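Local atomic coordinates of DUF3256 domain-containing protein (Porphyromonas gingivalis W83, PDB entry 2P3P), a protein that is of unknown function but can bind a magnesium ion and is probably anchored to a membrane. Residues A9-L17 with F61-I70; W123-F131 with T165-T173. One frame throughout, in Å; residues are numbered along the deposited sequence. Where two conformers were deposited one is given.

Contact 1 (A9-L17 with F61-I70)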
loop_
_atom_site.group_PDB
_atom_site.type_symbol
_atom_site.label_atom_id
_atom_site.label_comp_id
_atom_site.label_asym_id
_atom_site.label_seq_id
_atom_site.Cartn_x
_atom_site.Cartn_y
_atom_site.Cartn_z
ATOM N N ALA A 9 -0.231 2.778 25.383
ATOM C CA ALA A 9 -0.330 2.377 23.948
ATOM C C ALA A 9 -1.019 3.479 23.138
ATOM O O ALA A 9 -2.059 4.062 23.576
ATOM C CB ALA A 9 -1.110 1.063 23.818
ATOM N N GLY A 10 -0.454 3.759 21.974
ATOM C CA GLY A 10 -1.033 4.634 20.983
ATOM C C GLY A 10 -2.199 3.972 20.309
ATOM O O GLY A 10 -2.465 2.793 20.530
ATOM N N GLU A 11 -2.851 4.715 19.419
ATOM C CA GLU A 11 -4.063 4.216 18.795
ATOM C C GLU A 11 -3.803 3.062 17.813
ATOM O O GLU A 11 -4.592 2.101 17.766
ATOM C CB GLU A 11 -4.791 5.362 18.104
ATOM C CG GLU A 11 -6.113 4.964 17.571
ATOM C CD GLU A 11 -6.918 6.110 17.092
ATOM O OE1 GLU A 11 -6.334 7.152 16.658
ATOM O OE2 GLU A 11 -8.145 5.973 17.117
ATOM N N LEU A 12 -2.692 3.119 17.077
ATOM C CA LEU A 12 -2.400 2.069 16.094
ATOM C C LEU A 12 -2.155 0.758 16.832
ATOM O O LEU A 12 -2.682 -0.290 16.422
ATOM C CB LEU A 12 -1.216 2.427 15.197
ATOM C CG LEU A 12 -0.854 1.346 14.170
ATOM C CD1 LEU A 12 -2.040 1.154 13.217
ATOM C CD2 LEU A 12 0.441 1.751 13.418
ATOM N N GLU A 13 -1.370 0.829 17.912
ATOM C CA GLU A 13 -1.116 -0.342 18.782
ATOM C C GLU A 13 -2.415 -0.967 19.312
ATOM O O GLU A 13 -2.618 -2.184 19.236
ATOM C CB GLU A 13 -0.209 0.023 19.934
ATOM C CG GLU A 13 -0.224 -0.999 21.067
ATOM C CD GLU A 13 0.870 -0.848 22.096
ATOM O OE1 GLU A 13 1.674 0.095 22.047
ATOM O OE2 GLU A 13 0.927 -1.721 23.008
ATOM N N ARG A 14 -3.313 -0.115 19.813
ATOM C CA ARG A 14 -4.626 -0.576 20.282
ATOM C C ARG A 14 -5.384 -1.326 19.200
ATOM O O ARG A 14 -5.890 -2.421 19.420
ATOM C CB ARG A 14 -5.472 0.604 20.743
ATOM C CG ARG A 14 -4.834 1.414 21.864
ATOM C CD ARG A 14 -5.890 2.004 22.780
ATOM N NE ARG A 14 -6.667 3.066 22.141
ATOM C CZ ARG A 14 -6.244 4.321 21.961
ATOM N NH1 ARG A 14 -5.022 4.695 22.349
ATOM N NH2 ARG A 14 -7.046 5.206 21.368
ATOM N N CYS A 15 -5.458 -0.730 18.019
ATOM C CA CYS A 15 -6.204 -1.325 16.889
ATOM C C CYS A 15 -5.589 -2.632 16.429
ATOM O O CYS A 15 -6.310 -3.607 16.160
ATOM C CB CYS A 15 -6.288 -0.317 15.738
ATOM S SG CYS A 15 -7.234 1.136 16.116
ATOM N N PHE A 16 -4.261 -2.654 16.347
ATOM C CA PHE A 16 -3.527 -3.857 15.969
ATOM C C PHE A 16 -3.771 -5.011 16.927
ATOM O O PHE A 16 -3.963 -6.182 16.519
ATOM C CB PHE A 16 -2.030 -3.572 15.934
ATOM C CG PHE A 16 -1.225 -4.684 15.371
ATOM C CD1 PHE A 16 -1.412 -5.093 14.078
ATOM C CD2 PHE A 16 -0.206 -5.281 16.121
ATOM C CE1 PHE A 16 -0.637 -6.098 13.521
ATOM C CE2 PHE A 16 0.579 -6.276 15.560
ATOM C CZ PHE A 16 0.349 -6.696 14.271
ATOM N N LEU A 17 -3.757 -4.721 18.222
ATOM C CA LEU A 17 -3.951 -5.754 19.214
ATOM C C LEU A 17 -5.393 -6.327 19.116
ATOM O O LEU A 17 -5.597 -7.529 19.291
ATOM C CB LEU A 17 -3.722 -5.190 20.605
ATOM C CG LEU A 17 -2.289 -4.899 21.038
ATOM C CD1 LEU A 17 -2.295 -4.108 22.335
ATOM C CD2 LEU A 17 -1.511 -6.206 21.238
ATOM N N PHE A 61 7.787 -8.486 11.027
ATOM C CA PHE A 61 7.064 -7.311 11.471
ATOM C C PHE A 61 8.027 -6.167 11.746
ATOM O O PHE A 61 9.086 -6.392 12.334
ATOM C CB PHE A 61 6.320 -7.620 12.776
ATOM C CG PHE A 61 5.229 -8.642 12.655
ATOM C CD1 PHE A 61 3.932 -8.253 12.375
ATOM C CD2 PHE A 61 5.498 -9.983 12.799
ATOM C CE1 PHE A 61 2.925 -9.198 12.272
ATOM C CE2 PHE A 61 4.485 -10.919 12.696
ATOM C CZ PHE A 61 3.207 -10.504 12.414
ATOM N N LEU A 62 7.670 -4.968 11.281
ATOM C CA LEU A 62 8.199 -3.727 11.786
ATOM C C LEU A 62 7.066 -3.050 12.546
ATOM O O LEU A 62 6.058 -2.718 11.957
ATOM C CB LEU A 62 8.685 -2.813 10.663
ATOM C CG LEU A 62 9.861 -3.357 9.846
ATOM C CD1 LEU A 62 10.231 -2.335 8.783
ATOM C CD2 LEU A 62 11.047 -3.692 10.731
ATOM N N LEU A 63 7.252 -2.901 13.857
ATOM C CA LEU A 63 6.243 -2.367 14.771
ATOM C C LEU A 63 6.687 -0.994 15.287
ATOM O O LEU A 63 7.629 -0.900 16.043
ATOM C CB LEU A 63 6.006 -3.321 15.948
ATOM C CG LEU A 63 5.578 -4.752 15.581
ATOM C CD1 LEU A 63 5.595 -5.614 16.847
ATOM C CD2 LEU A 63 4.199 -4.825 14.932
ATOM N N ASN A 64 5.979 0.045 14.862
ATOM C CA ASN A 64 6.237 1.407 15.291
ATOM C C ASN A 64 4.892 2.036 15.748
ATOM O O ASN A 64 3.830 1.632 15.306
ATOM C CB ASN A 64 6.912 2.162 14.113
ATOM C CG ASN A 64 7.272 3.604 14.438
ATOM O OD1 ASN A 64 6.393 4.441 14.676
ATOM N ND2 ASN A 64 8.570 3.910 14.409
ATOM N N ARG A 65 4.973 2.995 16.672
ATOM C CA ARG A 65 3.778 3.678 17.201
ATOM C C ARG A 65 2.919 4.293 16.101
ATOM O O ARG A 65 1.697 4.450 16.273
ATOM C CB ARG A 65 4.167 4.769 18.219
ATOM C CG ARG A 65 2.980 5.310 19.029
ATOM C CD ARG A 65 3.295 6.615 19.728
ATOM N NE ARG A 65 2.199 7.045 20.600
ATOM C CZ ARG A 65 1.952 6.527 21.798
ATOM N NH1 ARG A 65 2.746 5.588 22.307
ATOM N NH2 ARG A 65 0.937 6.994 22.517
ATOM N N ASN A 66 3.560 4.681 15.002
ATOM C CA ASN A 66 2.867 5.306 13.881
ATOM C C ASN A 66 2.725 4.514 12.600
ATOM O O ASN A 66 2.061 4.984 11.680
ATOM C CB ASN A 66 3.489 6.663 13.589
ATOM C CG ASN A 66 3.331 7.609 14.765
ATOM O OD1 ASN A 66 4.306 8.183 15.236
ATOM N ND2 ASN A 66 2.101 7.750 15.255
ATOM N N PHE A 67 3.292 3.323 12.538
ATOM C CA PHE A 67 3.056 2.450 11.377
ATOM C C PHE A 67 3.495 1.008 11.704
ATOM O O PHE A 67 4.391 0.786 12.546
ATOM C CB PHE A 67 3.850 2.967 10.168
ATOM C CG PHE A 67 5.359 2.881 10.354
ATOM C CD1 PHE A 67 6.045 1.728 9.981
ATOM C CD2 PHE A 67 6.081 3.943 10.865
ATOM C CE1 PHE A 67 7.395 1.619 10.165
ATOM C CE2 PHE A 67 7.497 3.815 11.056
ATOM C CZ PHE A 67 8.113 2.676 10.701
ATOM N N ILE A 68 2.862 0.044 11.042
ATOM C CA ILE A 68 3.246 -1.355 11.098
ATOM C C ILE A 68 3.449 -1.830 9.645
ATOM O O ILE A 68 2.584 -1.615 8.790
ATOM C CB ILE A 68 2.145 -2.193 11.795
ATOM C CG1 ILE A 68 2.092 -1.796 13.289
ATOM C CG2 ILE A 68 2.343 -3.692 11.535
ATOM C CD1 ILE A 68 0.922 -2.299 14.000
ATOM N N ARG A 69 4.587 -2.484 9.394
ATOM C CA ARG A 69 4.903 -3.003 8.068
ATOM C C ARG A 69 5.216 -4.463 8.242
ATOM O O ARG A 69 6.118 -4.831 9.025
ATOM C CB ARG A 69 6.078 -2.242 7.433
ATOM C CG ARG A 69 6.376 -2.665 5.960
ATOM C CD ARG A 69 7.625 -1.984 5.390
ATOM N NE ARG A 69 7.645 -0.521 5.335
ATOM C CZ ARG A 69 7.079 0.229 4.400
ATOM N NH1 ARG A 69 6.297 -0.282 3.436
ATOM N NH2 ARG A 69 7.224 1.537 4.479
ATOM N N ILE A 70 4.426 -5.282 7.569
ATOM C CA ILE A 70 4.531 -6.720 7.615
ATOM C C ILE A 70 4.922 -7.303 6.233
ATOM O O ILE A 70 4.352 -6.925 5.200
ATOM C CB ILE A 70 3.184 -7.285 8.058
ATOM C CG1 ILE A 70 2.682 -6.548 9.314
ATOM C CG2 ILE A 70 3.296 -8.718 8.357
ATOM C CD1 ILE A 70 1.347 -7.029 9.788
HETATM O O HOH W 1 -0.725 5.452 16.855
HETATM O O HOH W 2 0.404 3.036 18.542
#
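Phe16 and Leu12, one turn apart on helix 11-17, pack on a beta-hairpin made of strands 61-64 and 67-70, a helix-on-antiparallel-sheet arrangement. The short helix axis passes 9.3 Å from that of strand 67-70. Followed outward, Phe16 meets Ile68 first: CB, CG, CD1 and CD2 lie 3.5 to 3.8 Å from Ile68 CD1. That methyl stands over one face of the ring, 3.7 Å from its centroid and 22° off the normal, a CH-pi contact. Phe16 CE1 is also near Ile68 CD1 and meets Ile70 CD1 obliquely. Farther out, Phe16 CE2 touches Leu63 CD2 at 4.0 Å, and Phe16 CZ reaches Phe61 CE1, which lies at the ring edge. The phenyl group is thus touched by residues of both strands, and by Cys36 of helix 29-39.

Leu12 keeps CG anti to the backbone N (chi1 179°), which sends CD2 into the end of the hairpin, 3.4 Å from Phe67 N. The turn there is shaped by an Asx turn: Asn66 N donates to Asn64 OD1 along a nearly straight 173° bond, on a lone pair in the carbonyl plane.

Polar contact at the helix start is indirect. In the conformer given, one of two deposited, Arg65 tentatively lays a guanidinium face against CA of the N-cap residue Gly10. Two waters complete the junction: each accepts from a first-turn amide, Leu12 N or Glu13 N, and both donate to Arg65 O, at 2.7 Å from the water on Leu12 N and 3.0 Å from the other.

Contact 2 (W123-F131 with T165-T173); sequences WQQPRIEDF and TLSIRQTVT
Phe131 lies with one ring face over the beginning of the Gln170 side chain, whose CB stands 3.9 Å from the ring centroid and only 10° off the normal, a CH-pi contact above the ring centre. The chains run past one another in opposite senses; CB and CG of Gln170 do the touching, while its amide plane stands 77° from the ring. At the ring edge, Phe131 CE1 comes within 3.5 Å of Ile168 O, near the ring plane.

Gln170 bends at chi2 (80°), which turns its amide back onto its own chain. Its OE1 accepts from Thr173 N in the carbonyl plane, on a lone pair, and takes a weak second bond from Val172 N; NE2 donates to Thr173 OG1 and also to Ser189 O. Both ends of the amide are therefore engaged, which fixes its rotation.

Farther back along the strand, Ile168 CD1 meets Trp123 CZ2 at the edge of the indole at 3.7 Å. The ring carbons CG and CD of Pro126 face the same methyl end-on, Pro126 CD lying 3.9 Å from Ile168 CD1. Trp123 NE1 donates to Gln125 OE1 at 3.0 Å, the oxygen lying close to the indole plane. Leu166 CD1 approaches Trp123 CZ3 obliquely, while Ile128 CD1 bridges Gln170 CB and Val172 CG2.

The loop and its 3-10 turn 128-131 thus cover strand 165-170 of the four-stranded antiparallel sheet, flanked there by strands 155-159 and 193-197. Trp123 makes an edge-to-face contact with Tyr195 of strand 193-197, and Ile107 of strand 104-111, from the seven-stranded sheet, touches both Trp123 and Leu166.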
loop_
_atom_site.group_PDB
_atom_site.type_symbol
_atom_site.label_atom_id
_atom_site.label_comp_id
_atom_site.label_asym_id
_atom_site.label_seq_id
_atom_site.Cartn_x
_atom_site.Cartn_y
_atom_site.Cartn_z
ATOM N N TRP A 123 -10.056 7.526 -1.759
ATOM C CA TRP A 123 -9.007 7.302 -2.731
ATOM C C TRP A 123 -9.593 6.952 -4.096
ATOM O O TRP A 123 -10.468 6.088 -4.205
ATOM C CB TRP A 123 -8.115 6.156 -2.253
ATOM C CG TRP A 123 -7.222 5.571 -3.324
ATOM C CD1 TRP A 123 -7.392 4.392 -3.980
ATOM C CD2 TRP A 123 -6.035 6.155 -3.840
ATOM N NE1 TRP A 123 -6.375 4.211 -4.914
ATOM C CE2 TRP A 123 -5.531 5.280 -4.845
ATOM C CE3 TRP A 123 -5.351 7.348 -3.577
ATOM C CZ2 TRP A 123 -4.364 5.548 -5.554
ATOM C CZ3 TRP A 123 -4.184 7.594 -4.252
ATOM C CH2 TRP A 123 -3.706 6.704 -5.240
ATOM N N GLN A 124 -9.135 7.648 -5.127
ATOM C CA GLN A 124 -9.485 7.327 -6.504
ATOM C C GLN A 124 -8.226 6.841 -7.227
ATOM O O GLN A 124 -7.299 7.613 -7.433
ATOM C CB GLN A 124 -10.049 8.553 -7.254
ATOM C CG GLN A 124 -10.389 8.324 -8.693
ATOM C CD GLN A 124 -11.034 9.557 -9.389
ATOM O OE1 GLN A 124 -11.542 10.497 -8.724
ATOM N NE2 GLN A 124 -11.063 9.529 -10.720
ATOM N N GLN A 125 -8.227 5.604 -7.690
ATOM C CA GLN A 125 -7.049 5.058 -8.381
ATOM C C GLN A 125 -6.775 5.882 -9.660
ATOM O O GLN A 125 -7.679 6.116 -10.445
ATOM C CB GLN A 125 -7.289 3.589 -8.773
ATOM C CG GLN A 125 -6.101 2.845 -9.350
ATOM C CD GLN A 125 -5.104 2.364 -8.295
ATOM O OE1 GLN A 125 -5.045 2.910 -7.221
ATOM N NE2 GLN A 125 -4.296 1.371 -8.631
ATOM N N PRO A 126 -5.542 6.361 -9.841
ATOM C CA PRO A 126 -5.274 7.064 -11.099
ATOM C C PRO A 126 -5.379 6.151 -12.312
ATOM O O PRO A 126 -5.298 4.929 -12.151
ATOM C CB PRO A 126 -3.841 7.574 -10.937
ATOM C CG PRO A 126 -3.229 6.805 -9.850
ATOM C CD PRO A 126 -4.356 6.283 -8.963
ATOM N N ARG A 127 -5.673 6.755 -13.469
ATOM C CA ARG A 127 -5.650 6.083 -14.770
ATOM C C ARG A 127 -4.215 6.000 -15.234
ATOM O O ARG A 127 -3.369 6.806 -14.811
ATOM C CB ARG A 127 -6.463 6.850 -15.824
ATOM C CG ARG A 127 -7.953 6.962 -15.517
ATOM C CD ARG A 127 -8.705 7.877 -16.488
ATOM N NE ARG A 127 -8.415 7.570 -17.892
ATOM C CZ ARG A 127 -9.173 7.918 -18.928
ATOM N NH1 ARG A 127 -8.791 7.584 -20.146
ATOM N NH2 ARG A 127 -10.314 8.575 -18.755
ATOM N N ILE A 128 -3.939 5.070 -16.142
ATOM C CA ILE A 128 -2.569 4.947 -16.617
ATOM C C ILE A 128 -2.142 6.249 -17.324
ATOM O O ILE A 128 -0.949 6.571 -17.365
ATOM C CB ILE A 128 -2.361 3.704 -17.518
ATOM C CG1 ILE A 128 -0.874 3.416 -17.730
ATOM C CG2 ILE A 128 -3.066 3.883 -18.902
ATOM C CD1 ILE A 128 -0.059 3.169 -16.462
ATOM N N GLU A 129 -3.091 7.017 -17.881
ATOM C CA GLU A 129 -2.720 8.221 -18.620
ATOM C C GLU A 129 -2.126 9.294 -17.730
ATOM O O GLU A 129 -1.417 10.192 -18.223
ATOM C CB GLU A 129 -3.892 8.808 -19.455
ATOM C CG GLU A 129 -5.055 9.416 -18.633
ATOM C CD GLU A 129 -6.071 10.179 -19.478
ATOM O OE1 GLU A 129 -5.898 10.325 -20.733
ATOM O OE2 GLU A 129 -7.050 10.662 -18.869
ATOM N N ASP A 130 -2.447 9.217 -16.437
ATOM C CA ASP A 130 -1.829 10.095 -15.434
ATOM C C ASP A 130 -0.310 9.970 -15.351
ATOM O O ASP A 130 0.340 10.848 -14.771
ATOM C CB ASP A 130 -2.472 9.879 -14.077
ATOM C CG ASP A 130 -3.954 10.217 -14.094
ATOM O OD1 ASP A 130 -4.363 11.117 -14.858
ATOM O OD2 ASP A 130 -4.695 9.579 -13.343
ATOM N N PHE A 131 0.239 8.906 -15.930
ATOM C CA PHE A 131 1.670 8.617 -15.859
ATOM C C PHE A 131 2.318 8.930 -17.213
ATOM O O PHE A 131 3.507 8.615 -17.452
ATOM C CB PHE A 131 1.898 7.140 -15.497
ATOM C CG PHE A 131 1.458 6.773 -14.122
ATOM C CD1 PHE A 131 2.338 6.884 -13.039
ATOM C CD2 PHE A 131 0.161 6.358 -13.877
ATOM C CE1 PHE A 131 1.941 6.568 -11.757
ATOM C CE2 PHE A 131 -0.245 6.057 -12.578
ATOM C CZ PHE A 131 0.665 6.164 -11.522
ATOM N N THR A 165 0.872 11.331 3.506
ATOM C CA THR A 165 1.098 11.395 2.080
ATOM C C THR A 165 1.416 9.988 1.583
ATOM O O THR A 165 1.881 9.135 2.354
ATOM C CB THR A 165 2.260 12.368 1.728
ATOM O OG1 THR A 165 3.519 11.889 2.248
ATOM C CG2 THR A 165 1.997 13.779 2.279
ATOM N N LEU A 166 1.207 9.777 0.290
ATOM C CA LEU A 166 1.534 8.507 -0.384
ATOM C C LEU A 166 2.012 8.821 -1.773
ATOM O O LEU A 166 1.690 9.898 -2.309
ATOM C CB LEU A 166 0.349 7.538 -0.424
ATOM C CG LEU A 166 -0.879 7.753 -1.321
ATOM C CD1 LEU A 166 -0.597 7.543 -2.799
ATOM C CD2 LEU A 166 -2.017 6.773 -0.875
ATOM N N SER A 167 2.792 7.886 -2.330
ATOM C CA SER A 167 3.306 7.949 -3.669
ATOM C C SER A 167 2.879 6.672 -4.390
ATOM O O SER A 167 2.766 5.602 -3.783
ATOM C CB SER A 167 4.833 8.078 -3.596
ATOM O OG SER A 167 5.433 8.257 -4.839
ATOM N N ILE A 168 2.543 6.787 -5.661
ATOM C CA ILE A 168 2.115 5.625 -6.449
ATOM C C ILE A 168 2.865 5.625 -7.764
ATOM O O ILE A 168 2.926 6.654 -8.448
ATOM C CB ILE A 168 0.561 5.587 -6.617
ATOM C CG1 ILE A 168 0.077 4.284 -7.309
ATOM C CG2 ILE A 168 0.036 6.923 -7.287
ATOM C CD1 ILE A 168 -1.465 4.177 -7.352
ATOM N N ARG A 169 3.410 4.466 -8.125
ATOM C CA ARG A 169 4.236 4.298 -9.301
ATOM C C ARG A 169 3.566 3.236 -10.165
ATOM O O ARG A 169 3.077 2.225 -9.635
ATOM C CB ARG A 169 5.669 3.877 -8.945
ATOM C CG ARG A 169 5.796 2.551 -8.251
ATOM C CD ARG A 169 7.222 2.203 -7.798
ATOM N NE ARG A 169 7.776 3.195 -6.867
ATOM C CZ ARG A 169 9.076 3.498 -6.779
ATOM N NH1 ARG A 169 9.973 2.882 -7.531
ATOM N NH2 ARG A 169 9.488 4.404 -5.920
ATOM N N GLN A 170 3.467 3.505 -11.465
ATOM C CA GLN A 170 3.074 2.466 -12.397
ATOM C C GLN A 170 4.188 1.440 -12.504
ATOM O O GLN A 170 5.379 1.764 -12.529
ATOM C CB GLN A 170 2.581 3.009 -13.768
ATOM C CG GLN A 170 3.591 3.838 -14.609
ATOM C CD GLN A 170 4.581 2.972 -15.363
ATOM O OE1 GLN A 170 4.350 1.783 -15.544
ATOM N NE2 GLN A 170 5.720 3.540 -15.711
ATOM N N THR A 171 3.797 0.178 -12.530
ATOM C CA THR A 171 4.765 -0.894 -12.683
ATOM C C THR A 171 4.518 -1.642 -13.990
ATOM O O THR A 171 4.959 -2.783 -14.125
ATOM C CB THR A 171 4.776 -1.847 -11.479
ATOM O OG1 THR A 171 3.460 -2.340 -11.243
ATOM C CG2 THR A 171 5.245 -1.159 -10.180
ATOM N N VAL A 172 3.845 -0.995 -14.949
ATOM C CA VAL A 172 3.667 -1.530 -16.302
ATOM C C VAL A 172 5.008 -1.585 -17.086
ATOM O O VAL A 172 5.302 -2.549 -17.804
ATOM C CB VAL A 172 2.596 -0.681 -17.107
ATOM C CG1 VAL A 172 2.502 -1.136 -18.550
ATOM C CG2 VAL A 172 1.225 -0.732 -16.438
ATOM N N THR A 173 5.789 -0.520 -17.010
ATOM C CA THR A 173 7.002 -0.455 -17.789
ATOM C C THR A 173 7.887 -1.681 -17.603
ATOM O O THR A 173 8.373 -2.240 -18.580
ATOM C CB THR A 173 7.819 0.806 -17.526
ATOM O OG1 THR A 173 7.032 1.961 -17.819
ATOM C CG2 THR A 173 9.106 0.790 -18.404
#

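Overall arrangement
The two contacts follow in series along the chain: contact 1 closes at residue 70, well before contact 2 opens at 123. Their centres are 27 Å apart, on opposite sides of the chain's centre, and their nearest atoms stay about 10 Å apart without touching. Contact 1 packs the N-terminal helix 11-18 on a hairpin of the seven-stranded antiparallel sheet, whereas contact 2 lays a loop over the four-stranded sheet. They thus pack separate parts of the fold, and with the function unknown neither can be given a role. In contact 2 the side chain of Val172 is about 6 Å from that of Ser149, which binds magnesium in a structure of this protein, though no ion is bound to this chain here.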